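Local coordinates for protein endoglucanase A (Clostridium acetobutylicum, PDB 3IK2) that probably hydrolyses internal beta-1,4-glucosidic bonds of cellulose-type glucans, as a family 44 glycoside hydrolase built on a TIM-like barrel, at residues Met441-Met446 with Phe456-Ser461; Leu183-His188 with Asp194-Ser199; Pro333-Ser338 with Thr346-Ser351. All blocks are in the same frame, centred on the assembly; numbering follows the deposited sequence.

Contact 1 (Met441-Met446 with Phe456-Ser461)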
ATOM      1  N   MET A 441      25.419  -5.798   6.697  1.00 18.60           N
ATOM      2  CA  MET A 441      24.754  -5.506   5.451  1.00 17.77           C
ATOM      3  C   MET A 441      23.735  -6.597   5.143  1.00 15.51           C
ATOM      4  O   MET A 441      23.999  -7.776   5.364  1.00 15.56           O
ATOM      5  CB  MET A 441      25.761  -5.380   4.298  1.00 18.04           C
ATOM      6  CG  MET A 441      25.040  -5.335   2.963  1.00 18.86           C
ATOM      7  SD  MET A 441      26.015  -5.121   1.520  1.00 21.06           S
ATOM      8  CE  MET A 441      27.445  -6.128   1.816  1.00 25.46           C
ATOM      9  N   ASP A 442      22.572  -6.183   4.635  1.00 13.23           N
ATOM     10  CA  ASP A 442      21.463  -7.088   4.346  1.00 11.94           C
ATOM     11  C   ASP A 442      21.233  -7.075   2.862  1.00 11.58           C
ATOM     12  O   ASP A 442      21.237  -6.008   2.249  1.00 10.56           O
ATOM     13  CB  ASP A 442      20.189  -6.670   5.074  1.00 12.02           C
ATOM     14  CG  ASP A 442      20.247  -6.981   6.552  1.00 12.68           C
ATOM     15  OD1 ASP A 442      19.976  -8.130   6.954  1.00 11.02           O
ATOM     16  OD2 ASP A 442      20.581  -6.058   7.310  1.00 17.80           O
ATOM     17  N   ILE A 443      21.088  -8.267   2.281  1.00 10.49           N
ATOM     18  CA  ILE A 443      20.916  -8.376   0.844  1.00 10.19           C
ATOM     19  C   ILE A 443      19.720  -9.278   0.578  1.00  9.91           C
ATOM     20  O   ILE A 443      19.614 -10.358   1.158  1.00  9.99           O
ATOM     21  CB  ILE A 443      22.185  -8.911   0.140  1.00 10.07           C
ATOM     22  CG1 ILE A 443      23.422  -8.111   0.558  1.00 10.32           C
ATOM     23  CG2 ILE A 443      22.041  -8.821  -1.365  1.00 10.83           C
ATOM     24  CD1 ILE A 443      24.749  -8.813   0.247  1.00  9.18           C
ATOM     25  N   ILE A 444      18.812  -8.815  -0.273  1.00  9.86           N
ATOM     26  CA  ILE A 444      17.760  -9.682  -0.821  1.00  9.93           C
ATOM     27  C   ILE A 444      18.151 -10.084  -2.225  1.00 11.30           C
ATOM     28  O   ILE A 444      18.466  -9.230  -3.073  1.00 11.84           O
ATOM     29  CB  ILE A 444      16.357  -8.987  -0.856  1.00  9.58           C
ATOM     30  CG1 ILE A 444      15.969  -8.483   0.525  1.00  7.41           C
ATOM     31  CG2 ILE A 444      15.253  -9.948  -1.415  1.00  8.81           C
ATOM     32  CD1 ILE A 444      15.721  -9.588   1.548  1.00  5.35           C
ATOM     33  N   VAL A 445      18.139 -11.394  -2.465  1.00 12.43           N
ATOM     34  CA  VAL A 445      18.491 -11.937  -3.765  1.00 13.51           C
ATOM     35  C   VAL A 445      17.461 -12.995  -4.127  1.00 14.06           C
ATOM     36  O   VAL A 445      17.195 -13.910  -3.337  1.00 14.42           O
ATOM     37  CB  VAL A 445      19.946 -12.534  -3.766  1.00 13.38           C
ATOM     38  CG1 VAL A 445      20.310 -13.032  -5.126  1.00 13.30           C
ATOM     39  CG2 VAL A 445      20.943 -11.476  -3.390  1.00 14.52           C
ATOM     40  N   MET A 446      16.869 -12.851  -5.314  1.00 14.62           N
ATOM     41  CA  MET A 446      15.874 -13.796  -5.831  1.00 15.74           C
ATOM     42  C   MET A 446      16.286 -14.270  -7.228  1.00 13.71           C
ATOM     43  O   MET A 446      16.725 -13.477  -8.073  1.00 13.76           O
ATOM     44  CB  MET A 446      14.466 -13.184  -5.979  1.00 14.77           C
ATOM     45  CG  MET A 446      13.750 -12.630  -4.750  1.00 19.55           C
ATOM     46  SD  MET A 446      12.652 -11.270  -5.308  1.00 22.35           S
ATOM     47  CE  MET A 446      13.523  -9.894  -4.537  1.00 23.40           C
ATOM     48  N   PHE A 456      25.724 -16.369  -8.303  1.00 13.95           N
ATOM     49  CA  PHE A 456      25.816 -14.949  -8.099  1.00 14.09           C
ATOM     50  C   PHE A 456      27.222 -14.666  -7.647  1.00 14.46           C
ATOM     51  O   PHE A 456      27.684 -15.219  -6.657  1.00 14.78           O
ATOM     52  CB  PHE A 456      24.816 -14.464  -7.047  1.00 13.54           C
ATOM     53  CG  PHE A 456      23.402 -14.401  -7.526  1.00 13.12           C
ATOM     54  CD1 PHE A 456      22.937 -13.270  -8.217  1.00 11.52           C
ATOM     55  CD2 PHE A 456      22.516 -15.444  -7.254  1.00  9.78           C
ATOM     56  CE1 PHE A 456      21.622 -13.190  -8.649  1.00  9.90           C
ATOM     57  CE2 PHE A 456      21.183 -15.370  -7.687  1.00  8.92           C
ATOM     58  CZ  PHE A 456      20.738 -14.247  -8.379  1.00  9.92           C
ATOM     59  N   ASN A 457      27.883 -13.791  -8.386  1.00 15.58           N
ATOM     60  CA  ASN A 457      29.207 -13.315  -8.050  1.00 16.68           C
ATOM     61  C   ASN A 457      29.068 -11.906  -7.487  1.00 15.92           C
ATOM     62  O   ASN A 457      28.694 -10.991  -8.204  1.00 15.88           O
ATOM     63  CB  ASN A 457      30.091 -13.364  -9.310  1.00 18.02           C
ATOM     64  CG  ASN A 457      29.981 -14.699 -10.038  1.00 21.57           C
ATOM     65  OD1 ASN A 457      30.118 -15.767  -9.420  1.00 28.46           O
ATOM     66  ND2 ASN A 457      29.703 -14.657 -11.347  1.00 25.36           N
ATOM     67  N   PHE A 458      29.331 -11.749  -6.189  1.00 15.87           N
ATOM     68  CA  PHE A 458      29.089 -10.508  -5.495  1.00 15.50           C
ATOM     69  C   PHE A 458      30.348  -9.717  -5.353  1.00 16.52           C
ATOM     70  O   PHE A 458      31.368 -10.239  -4.897  1.00 16.37           O
ATOM     71  CB  PHE A 458      28.514 -10.738  -4.078  1.00 15.10           C
ATOM     72  CG  PHE A 458      27.120 -11.334  -4.059  1.00 13.72           C
ATOM     73  CD1 PHE A 458      25.999 -10.511  -4.019  1.00 12.31           C
ATOM     74  CD2 PHE A 458      26.938 -12.726  -4.062  1.00 10.73           C
ATOM     75  CE1 PHE A 458      24.701 -11.062  -4.003  1.00 11.04           C
ATOM     76  CE2 PHE A 458      25.663 -13.290  -4.045  1.00 10.48           C
ATOM     77  CZ  PHE A 458      24.532 -12.446  -4.027  1.00 13.40           C
ATOM     78  N   ASN A 459      30.248  -8.429  -5.668  1.00 17.47           N
ATOM     79  CA  ASN A 459      31.349  -7.501  -5.459  1.00 18.58           C
ATOM     80  C   ASN A 459      30.877  -6.357  -4.596  1.00 18.46           C
ATOM     81  O   ASN A 459      30.178  -5.463  -5.076  1.00 18.56           O
ATOM     82  CB  ASN A 459      31.849  -6.960  -6.802  1.00 19.69           C
ATOM     83  CG  ASN A 459      32.019  -8.054  -7.835  1.00 23.13           C
ATOM     84  OD1 ASN A 459      33.050  -8.750  -7.840  1.00 27.55           O
ATOM     85  ND2 ASN A 459      30.991  -8.242  -8.709  1.00 24.56           N
ATOM     86  N   VAL A 460      31.269  -6.376  -3.328  1.00 17.71           N
ATOM     87  CA  VAL A 460      30.872  -5.336  -2.398  1.00 17.62           C
ATOM     88  C   VAL A 460      31.972  -4.275  -2.292  1.00 17.91           C
ATOM     89  O   VAL A 460      33.068  -4.525  -1.779  1.00 18.11           O
ATOM     90  CB  VAL A 460      30.526  -5.917  -1.020  1.00 16.84           C
ATOM     91  CG1 VAL A 460      30.057  -4.840  -0.101  1.00 17.83           C
ATOM     92  CG2 VAL A 460      29.476  -7.013  -1.157  1.00 16.78           C
ATOM     93  N   SER A 461      31.679  -3.092  -2.813  1.00 17.90           N
ATOM     94  CA  SER A 461      32.544  -1.929  -2.610  1.00 17.86           C
ATOM     95  C   SER A 461      32.121  -1.195  -1.328  1.00 17.21           C
ATOM     96  O   SER A 461      31.040  -0.630  -1.253  1.00 17.17           O
ATOM     97  CB  SER A 461      32.498  -1.012  -3.843  1.00 17.65           C
ATOM     98  OG  SER A 461      33.251   0.165  -3.622  1.00 18.91           O
TER
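Val445 holds CG1 opposite its backbone N (chi1 -177°) and CG2 opposite its carbonyl carbon, a setting that gives each methyl of the fork its own phenylalanine, CG1 meeting Phe456 and CG2 meeting Phe458. The two rings are approached quite differently. Val445 CG1 sits over one face of Phe456, 3.6 Å from that ring's centroid and displaced toward the rim on the CZ and CE2 side, a CH-pi contact made as the two side chains slide past each other. CG2 instead comes in the plane of the Phe458 ring and meets its edge, with Val445 CG2 3.8 Å from Phe458 CZ. Ile443 adds a looser touch to the second ring, its CG2 lying 4.4 Å from Phe458 CE1. At the other end, Met441 is extended until its last torsion bends the chain (chi3 40°) and presents the CE methyl, tip to tip, to both methyls of Val460. The packing is tight here, with Met441 CE 3.5 Å from Val460 CG1. No hydrogen bond crosses the gap; the strand axes are 10.9 Å apart and run nearly antiparallel at 157°, so the two backbones face each other through a layer of buried apolar side chains. This is the interior of a beta-sandwich. Strand 440-447 is hydrogen-bonded to strands 503-510 and 427-433 on its flanks, while strand 454-461 lies between strands 2-15 and 494-499, the latter supplying Phe495 to stack on Phe458 and Ile499 to touch both Val445 and Phe456.

Contact 2 (Leu183-His188 with Asp194-Ser199). With ACT (acetate ion), chain J.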
ATOM      1  N   LEU A 183     -14.648   5.560  -8.729  1.00  8.12           N
ATOM      2  CA  LEU A 183     -15.508   4.394  -8.749  1.00  8.11           C
ATOM      3  C   LEU A 183     -16.739   4.539  -7.856  1.00  7.68           C
ATOM      4  O   LEU A 183     -17.499   3.616  -7.738  1.00  7.84           O
ATOM      5  CB  LEU A 183     -14.721   3.131  -8.354  1.00  8.75           C
ATOM      6  CG  LEU A 183     -13.654   2.693  -9.342  1.00  7.99           C
ATOM      7  CD1 LEU A 183     -13.119   1.285  -8.965  1.00  8.43           C
ATOM      8  CD2 LEU A 183     -14.222   2.730 -10.754  1.00  7.26           C
ATOM      9  N   TRP A 184     -16.952   5.693  -7.237  1.00  8.01           N
ATOM     10  CA  TRP A 184     -18.131   5.843  -6.371  1.00  8.17           C
ATOM     11  C   TRP A 184     -19.433   5.444  -7.058  1.00  8.39           C
ATOM     12  O   TRP A 184     -20.225   4.766  -6.442  1.00  8.78           O
ATOM     13  CB  TRP A 184     -18.268   7.256  -5.809  1.00  6.51           C
ATOM     14  CG  TRP A 184     -17.337   7.572  -4.685  1.00  6.74           C
ATOM     15  CD1 TRP A 184     -16.715   6.681  -3.838  1.00  4.73           C
ATOM     16  CD2 TRP A 184     -16.921   8.874  -4.269  1.00  3.22           C
ATOM     17  NE1 TRP A 184     -15.926   7.348  -2.940  1.00  3.89           N
ATOM     18  CE2 TRP A 184     -16.044   8.699  -3.164  1.00  5.68           C
ATOM     19  CE3 TRP A 184     -17.185  10.166  -4.728  1.00  3.59           C
ATOM     20  CZ2 TRP A 184     -15.437   9.779  -2.503  1.00  3.01           C
ATOM     21  CZ3 TRP A 184     -16.555  11.250  -4.076  1.00  4.53           C
ATOM     22  CH2 TRP A 184     -15.702  11.043  -2.985  1.00  4.35           C
ATOM     23  N   PRO A 185     -19.669   5.880  -8.327  1.00  9.12           N
ATOM     24  CA  PRO A 185     -20.942   5.533  -8.999  1.00  8.87           C
ATOM     25  C   PRO A 185     -21.131   4.053  -9.330  1.00  8.97           C
ATOM     26  O   PRO A 185     -22.270   3.602  -9.453  1.00  9.11           O
ATOM     27  CB  PRO A 185     -20.901   6.359 -10.302  1.00  8.61           C
ATOM     28  CG  PRO A 185     -19.445   6.557 -10.572  1.00 10.18           C
ATOM     29  CD  PRO A 185     -18.811   6.717  -9.197  1.00  8.87           C
ATOM     30  N   SER A 186     -20.047   3.301  -9.513  1.00  9.64           N
ATOM     31  CA  SER A 186     -20.202   1.888  -9.847  1.00  9.52           C
ATOM     32  C   SER A 186     -20.013   0.973  -8.654  1.00  9.19           C
ATOM     33  O   SER A 186     -20.582  -0.104  -8.621  1.00  9.97           O
ATOM     34  CB  SER A 186     -19.300   1.484 -11.004  1.00  9.89           C
ATOM     35  OG  SER A 186     -17.990   1.840 -10.722  1.00 11.07           O
ATOM     36  N   THR A 187     -19.192   1.390  -7.693  1.00  8.73           N
ATOM     37  CA  THR A 187     -19.066   0.674  -6.441  1.00  8.10           C
ATOM     38  C   THR A 187     -20.227   1.033  -5.481  1.00  7.83           C
ATOM     39  O   THR A 187     -20.796   0.130  -4.812  1.00  7.42           O
ATOM     40  CB  THR A 187     -17.714   0.951  -5.760  1.00  8.01           C
ATOM     41  OG1 THR A 187     -16.651   0.519  -6.611  1.00  7.64           O
ATOM     42  CG2 THR A 187     -17.612   0.183  -4.408  1.00  7.52           C
ATOM     43  N   HIS A 188     -20.549   2.328  -5.422  1.00  6.83           N
ATOM     44  CA  HIS A 188     -21.583   2.882  -4.526  1.00  7.50           C
ATOM     45  C   HIS A 188     -22.682   3.713  -5.232  1.00  8.36           C
ATOM     46  O   HIS A 188     -22.901   4.894  -4.862  1.00  8.41           O
ATOM     47  CB  HIS A 188     -20.933   3.732  -3.408  1.00  6.51           C
ATOM     48  CG  HIS A 188     -20.039   2.943  -2.499  1.00  5.45           C
ATOM     49  ND1 HIS A 188     -20.521   1.994  -1.617  1.00  4.91           N
ATOM     50  CD2 HIS A 188     -18.696   2.919  -2.380  1.00  3.99           C
ATOM     51  CE1 HIS A 188     -19.511   1.454  -0.962  1.00  7.55           C
ATOM     52  NE2 HIS A 188     -18.392   2.005  -1.401  1.00  6.49           N
ATOM     53  N   ASP A 194     -24.027   9.588  -9.654  1.00 10.46           N
ATOM     54  CA  ASP A 194     -23.378  10.313 -10.733  1.00 11.83           C
ATOM     55  C   ASP A 194     -21.867  10.099 -10.809  1.00 12.05           C
ATOM     56  O   ASP A 194     -21.208   9.833  -9.818  1.00 11.89           O
ATOM     57  CB  ASP A 194     -23.642  11.812 -10.613  1.00 12.23           C
ATOM     58  CG  ASP A 194     -25.134  12.181 -10.706  1.00 14.35           C
ATOM     59  OD1 ASP A 194     -25.981  11.407 -11.201  1.00 15.06           O
ATOM     60  OD2 ASP A 194     -25.452  13.297 -10.269  1.00 17.71           O
ATOM     61  N   LYS A 195     -21.317  10.249 -12.004  1.00 12.49           N
ATOM     62  CA  LYS A 195     -19.866  10.264 -12.169  1.00 13.26           C
ATOM     63  C   LYS A 195     -19.213  11.324 -11.269  1.00 12.10           C
ATOM     64  O   LYS A 195     -19.742  12.414 -11.076  1.00 12.88           O
ATOM     65  CB  LYS A 195     -19.512  10.444 -13.653  1.00 13.32           C
ATOM     66  CG  LYS A 195     -19.665   9.120 -14.458  1.00 14.92           C
ATOM     67  CD  LYS A 195     -19.059   9.225 -15.868  1.00 16.07           C
ATOM     68  CE  LYS A 195     -18.606   7.840 -16.401  1.00 21.21           C
ATOM     69  NZ  LYS A 195     -18.031   7.814 -17.833  1.00 18.91           N
ATOM     70  N   THR A 196     -18.079  10.984 -10.681  1.00 11.23           N
ATOM     71  CA  THR A 196     -17.334  11.916  -9.847  1.00  9.58           C
ATOM     72  C   THR A 196     -16.539  12.892 -10.719  1.00  9.92           C
ATOM     73  O   THR A 196     -15.802  12.499 -11.599  1.00  9.86           O
ATOM     74  CB  THR A 196     -16.360  11.159  -8.925  1.00  9.89           C
ATOM     75  OG1 THR A 196     -17.039  10.031  -8.332  1.00  9.03           O
ATOM     76  CG2 THR A 196     -15.778  12.090  -7.877  1.00  6.75           C
ATOM     77  N   LYS A 197     -16.691  14.177 -10.462  1.00 10.20           N
ATOM     78  CA  LYS A 197     -15.977  15.166 -11.226  1.00 10.29           C
ATOM     79  C   LYS A 197     -14.565  15.339 -10.673  1.00  9.91           C
ATOM     80  O   LYS A 197     -14.306  15.092  -9.490  1.00  8.85           O
ATOM     81  CB  LYS A 197     -16.720  16.491 -11.189  1.00 10.01           C
ATOM     82  CG  LYS A 197     -17.971  16.525 -12.032  1.00 13.32           C
ATOM     83  CD  LYS A 197     -18.617  17.907 -11.852  1.00 21.21           C
ATOM     84  CE  LYS A 197     -19.747  18.154 -12.817  1.00 24.04           C
ATOM     85  NZ  LYS A 197     -20.899  17.280 -12.479  1.00 27.79           N
ATOM     86  N   CYS A 198     -13.651  15.726 -11.563  1.00 10.03           N
ATOM     87  CA  CYS A 198     -12.305  16.115 -11.173  1.00 10.82           C
ATOM     88  C   CYS A 198     -12.393  17.237 -10.158  1.00 10.31           C
ATOM     89  O   CYS A 198     -11.748  17.185  -9.119  1.00 10.44           O
ATOM     90  CB  CYS A 198     -11.484  16.561 -12.398  1.00 10.11           C
ATOM     91  SG  CYS A 198     -11.282  15.262 -13.572  1.00 12.24           S
ATOM     92  N   SER A 199     -13.226  18.232 -10.436  1.00 10.82           N
ATOM     93  CA  SER A 199     -13.408  19.350  -9.484  1.00 10.76           C
ATOM     94  C   SER A 199     -14.026  18.896  -8.137  1.00 10.71           C
ATOM     95  O   SER A 199     -13.668  19.426  -7.069  1.00 10.36           O
ATOM     96  CB  SER A 199     -14.276  20.445 -10.105  1.00 10.86           C
ATOM     97  OG  SER A 199     -15.610  19.991 -10.215  1.00 11.40           O
TER
HETATM   98  C   ACT J 521     -23.466  11.243 -14.548  1.00 42.88           C
HETATM   99  O   ACT J 521     -22.848  10.369 -13.925  1.00 43.03           O
HETATM  100  OXT ACT J 521     -24.543  10.840 -15.039  1.00 43.47           O
HETATM  101  CH3 ACT J 521     -22.949  12.651 -14.681  1.00 42.64           C
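Pro185 lays its ring against the backbone of the incoming chain: Pro185 CB is 3.5 Å from Asp194 O, and Pro185 CG is 4.1 Å from Lys195 CA. Its CD faces Thr196, whose side chain crosses the proline ring at about a right angle. Thr196 also reaches the six-membered part of the Trp184 indole, with Thr196 OG1 3.6 Å from Trp184 CE3 and Thr196 CG2 3.9 Å from the same carbon. With CG2 opposite the backbone N and OG1 beside it, both branches of Thr196 come up to the indole, and OG1 also hydrogen-bonds to Pro181 O. The contact itself is one of shape, with no hydrogen bond between the segments. On the exposed side, Lys195 N points to an oxygen of an acetate ion, probably from the crystallisation liquor, though the modelled separation is doubtfully short. The pair lies in the long connection that leaves barrel strand 174-177 and leads to helix 198-215. Trp184 leans on Glu200 and Lys204 of that helix and bonds through NE1 to Asp178, while Cys198 N and Ser199 N at the helix start bind the carboxylate of Asp240, just ahead of helix 241-245.

Contact 3 (Pro333-Ser338 with Thr346-Ser351)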
ATOM      1  N   PRO A 333       8.883   6.187 -11.383  1.00  7.77           N
ATOM      2  CA  PRO A 333       9.557   7.368 -11.965  1.00  8.51           C
ATOM      3  C   PRO A 333       8.605   8.421 -12.585  1.00  9.05           C
ATOM      4  O   PRO A 333       8.860   9.614 -12.485  1.00  9.65           O
ATOM      5  CB  PRO A 333      10.488   6.748 -13.035  1.00  9.04           C
ATOM      6  CG  PRO A 333      10.844   5.386 -12.445  1.00  7.46           C
ATOM      7  CD  PRO A 333       9.471   4.930 -11.895  1.00  7.06           C
ATOM      8  N   LYS A 334       7.521   7.972 -13.200  1.00  9.68           N
ATOM      9  CA  LYS A 334       6.497   8.853 -13.763  1.00  9.99           C
ATOM     10  C   LYS A 334       5.759   9.642 -12.715  1.00  9.38           C
ATOM     11  O   LYS A 334       5.518  10.827 -12.873  1.00  9.27           O
ATOM     12  CB  LYS A 334       5.492   8.022 -14.537  1.00 10.13           C
ATOM     13  CG  LYS A 334       5.632   8.097 -16.071  1.00 14.51           C
ATOM     14  CD  LYS A 334       7.048   8.146 -16.560  1.00 18.39           C
ATOM     15  CE  LYS A 334       7.745   6.826 -16.233  1.00 21.77           C
ATOM     16  NZ  LYS A 334       8.984   6.624 -16.993  1.00 22.39           N
ATOM     17  N   VAL A 335       5.390   8.964 -11.639  1.00  8.95           N
ATOM     18  CA  VAL A 335       4.654   9.585 -10.572  1.00  8.62           C
ATOM     19  C   VAL A 335       5.589  10.542  -9.831  1.00  8.80           C
ATOM     20  O   VAL A 335       5.197  11.630  -9.447  1.00  9.25           O
ATOM     21  CB  VAL A 335       4.041   8.531  -9.638  1.00  8.08           C
ATOM     22  CG1 VAL A 335       3.479   9.188  -8.393  1.00  8.65           C
ATOM     23  CG2 VAL A 335       2.950   7.756 -10.348  1.00  7.51           C
ATOM     24  N   LYS A 336       6.827  10.117  -9.638  1.00  9.78           N
ATOM     25  CA  LYS A 336       7.878  10.903  -8.993  1.00 10.29           C
ATOM     26  C   LYS A 336       8.199  12.194  -9.756  1.00  9.95           C
ATOM     27  O   LYS A 336       8.323  13.241  -9.162  1.00 10.70           O
ATOM     28  CB  LYS A 336       9.115  10.023  -8.853  1.00 11.37           C
ATOM     29  CG  LYS A 336       9.800  10.122  -7.520  1.00 14.59           C
ATOM     30  CD  LYS A 336       9.152   9.231  -6.496  1.00 17.13           C
ATOM     31  CE  LYS A 336       9.330   9.860  -5.148  1.00 18.56           C
ATOM     32  NZ  LYS A 336       9.177   8.890  -4.048  1.00 17.71           N
ATOM     33  N   SER A 337       8.312  12.119 -11.077  1.00  9.81           N
ATOM     34  CA  SER A 337       8.384  13.312 -11.934  1.00  9.85           C
ATOM     35  C   SER A 337       7.188  14.264 -11.775  1.00 10.00           C
ATOM     36  O   SER A 337       7.358  15.502 -11.701  1.00 10.68           O
ATOM     37  CB  SER A 337       8.495  12.884 -13.407  1.00 10.02           C
ATOM     38  OG  SER A 337       7.877  13.834 -14.257  1.00 11.95           O
ATOM     39  N   SER A 338       5.975  13.717 -11.764  1.00  9.71           N
ATOM     40  CA  SER A 338       4.803  14.527 -11.467  1.00 10.21           C
ATOM     41  C   SER A 338       4.891  15.225 -10.093  1.00 10.34           C
ATOM     42  O   SER A 338       4.592  16.411 -10.005  1.00 10.57           O
ATOM     43  CB  SER A 338       3.528  13.712 -11.584  1.00 11.03           C
ATOM     44  OG  SER A 338       3.405  13.138 -12.874  1.00 11.96           O
ATOM     45  N   THR A 346       5.848  15.905  -1.671  1.00  8.83           N
ATOM     46  CA  THR A 346       4.751  14.967  -1.471  1.00  8.21           C
ATOM     47  C   THR A 346       5.287  13.542  -1.492  1.00  8.88           C
ATOM     48  O   THR A 346       6.140  13.197  -2.311  1.00  8.45           O
ATOM     49  CB  THR A 346       3.634  15.166  -2.493  1.00  8.56           C
ATOM     50  OG1 THR A 346       3.241  16.548  -2.480  1.00 10.20           O
ATOM     51  CG2 THR A 346       2.405  14.290  -2.180  1.00  5.15           C
ATOM     52  N   LYS A 347       4.776  12.709  -0.585  1.00  8.55           N
ATOM     53  CA  LYS A 347       5.173  11.310  -0.550  1.00  8.79           C
ATOM     54  C   LYS A 347       4.285  10.409  -1.409  1.00  8.20           C
ATOM     55  O   LYS A 347       3.187  10.790  -1.795  1.00  8.60           O
ATOM     56  CB  LYS A 347       5.160  10.801   0.901  1.00  8.40           C
ATOM     57  CG  LYS A 347       6.079  11.565   1.812  1.00 10.37           C
ATOM     58  CD  LYS A 347       5.454  11.447   3.191  1.00 17.91           C
ATOM     59  CE  LYS A 347       6.244  12.116   4.266  1.00 18.81           C
ATOM     60  NZ  LYS A 347       5.758  11.472   5.499  1.00 19.84           N
ATOM     61  N   LEU A 348       4.757   9.194  -1.650  1.00  6.98           N
ATOM     62  CA  LEU A 348       4.048   8.255  -2.509  1.00  6.79           C
ATOM     63  C   LEU A 348       3.612   7.077  -1.680  1.00  5.61           C
ATOM     64  O   LEU A 348       4.426   6.474  -0.988  1.00  5.54           O
ATOM     65  CB  LEU A 348       4.948   7.761  -3.671  1.00  6.38           C
ATOM     66  CG  LEU A 348       4.377   6.734  -4.653  1.00  7.05           C
ATOM     67  CD1 LEU A 348       3.027   7.222  -5.235  1.00  4.77           C
ATOM     68  CD2 LEU A 348       5.435   6.456  -5.762  1.00  5.49           C
ATOM     69  N   SER A 349       2.335   6.739  -1.791  1.00  5.14           N
ATOM     70  CA  SER A 349       1.759   5.595  -1.071  1.00  4.91           C
ATOM     71  C   SER A 349       1.064   4.627  -2.031  1.00  4.68           C
ATOM     72  O   SER A 349       0.461   5.056  -3.034  1.00  4.01           O
ATOM     73  CB  SER A 349       0.797   6.096  -0.003  1.00  4.51           C
ATOM     74  OG  SER A 349      -0.033   5.064   0.492  1.00  7.43           O
ATOM     75  N   PHE A 350       1.203   3.322  -1.755  1.00  5.27           N
ATOM     76  CA  PHE A 350       0.361   2.280  -2.391  1.00  5.90           C
ATOM     77  C   PHE A 350      -0.458   1.557  -1.329  1.00  5.55           C
ATOM     78  O   PHE A 350      -0.018   0.553  -0.759  1.00  5.62           O
ATOM     79  CB  PHE A 350       1.185   1.274  -3.206  1.00  5.96           C
ATOM     80  CG  PHE A 350       1.845   1.880  -4.447  1.00  8.61           C
ATOM     81  CD1 PHE A 350       3.172   2.318  -4.408  1.00  6.18           C
ATOM     82  CD2 PHE A 350       1.130   2.017  -5.645  1.00 10.20           C
ATOM     83  CE1 PHE A 350       3.772   2.899  -5.542  1.00  9.38           C
ATOM     84  CE2 PHE A 350       1.727   2.588  -6.780  1.00  9.15           C
ATOM     85  CZ  PHE A 350       3.049   3.038  -6.726  1.00  7.66           C
ATOM     86  N   SER A 351      -1.648   2.083  -1.051  1.00  5.20           N
ATOM     87  CA  SER A 351      -2.492   1.550   0.020  1.00  4.42           C
ATOM     88  C   SER A 351      -3.287   0.299  -0.344  1.00  4.28           C
ATOM     89  O   SER A 351      -3.882  -0.317   0.531  1.00  4.86           O
ATOM     90  CB  SER A 351      -3.410   2.631   0.580  1.00  2.87           C
ATOM     91  OG  SER A 351      -4.277   3.078  -0.428  1.00  2.39           O
TER
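The return from helix to strand in the barrel brings these segments together: helix 331-342 runs on the outside of the barrel, and after a short turn the chain re-enters as strand 347-353. Val335 of the helix and Leu348 of the strand carry the contact. Their side chains cross at about a right angle, with Val335 CG1 3.7 Å from Leu348 CD1, one methyl against one methyl. Both torsions serve this meeting: in Val335 the touching branch, CG1, is turned opposite the backbone N (chi1 170°), and in Leu348 the same placing of CG (chi1 178°) carries the CD1 methyl out to the helix. Lys336, one residue further along the helix, starts off to the side, but its long chain swings back beside the strand and leaves Lys336 NZ 4.4 Å from Leu348 CB. That is proximity without a bond: the end of the chain comes closest, beside the base of the leucine side chain. With the nearest alpha carbons, those of Lys336 and Leu348, 8.0 Å apart, one layer of side chains separates helix and strand. The layer runs on to the neighbouring barrel strand, 273-278: Val335 also touches Leu274 and Leu276 and Leu348 touches Leu276, while Ile332 of the helix adds a second contact to Leu348. Ser349, next in the strand, hydrogen-bonds through OG to Asp275 instead, and Lys347 forms a salt bridge to Glu220 and a cation-pi contact with Tyr380. On the helix, Ser338 is engaged with Asp253 and Trp250, toward neighbouring helix 251-266. Aliphatic side chains on the outer face of the parallel barrel strands, covered by helices, are the hallmark of the (beta/alpha)8, or TIM-barrel, fold.

In the fold
From the N terminus, strand 2-15 first contributes to the beta-sandwich before the chain enters the barrel. Contact 2 comes first of the three, closing a short loop on the way from the fourth barrel strand to helix 198-215. Contact 3 follows, its helix packing on the seventh barrel strand, its centre about 23 Å from that of contact 2. The chain then completes the barrel and returns to the sandwich, where contact 1 spans the short turn between facing strands 440-447 and 454-461. All three are in series, so none nests or crosses. The centres of contacts 1 and 2 lie about 47 Å apart, on opposite sides of the chain's centre.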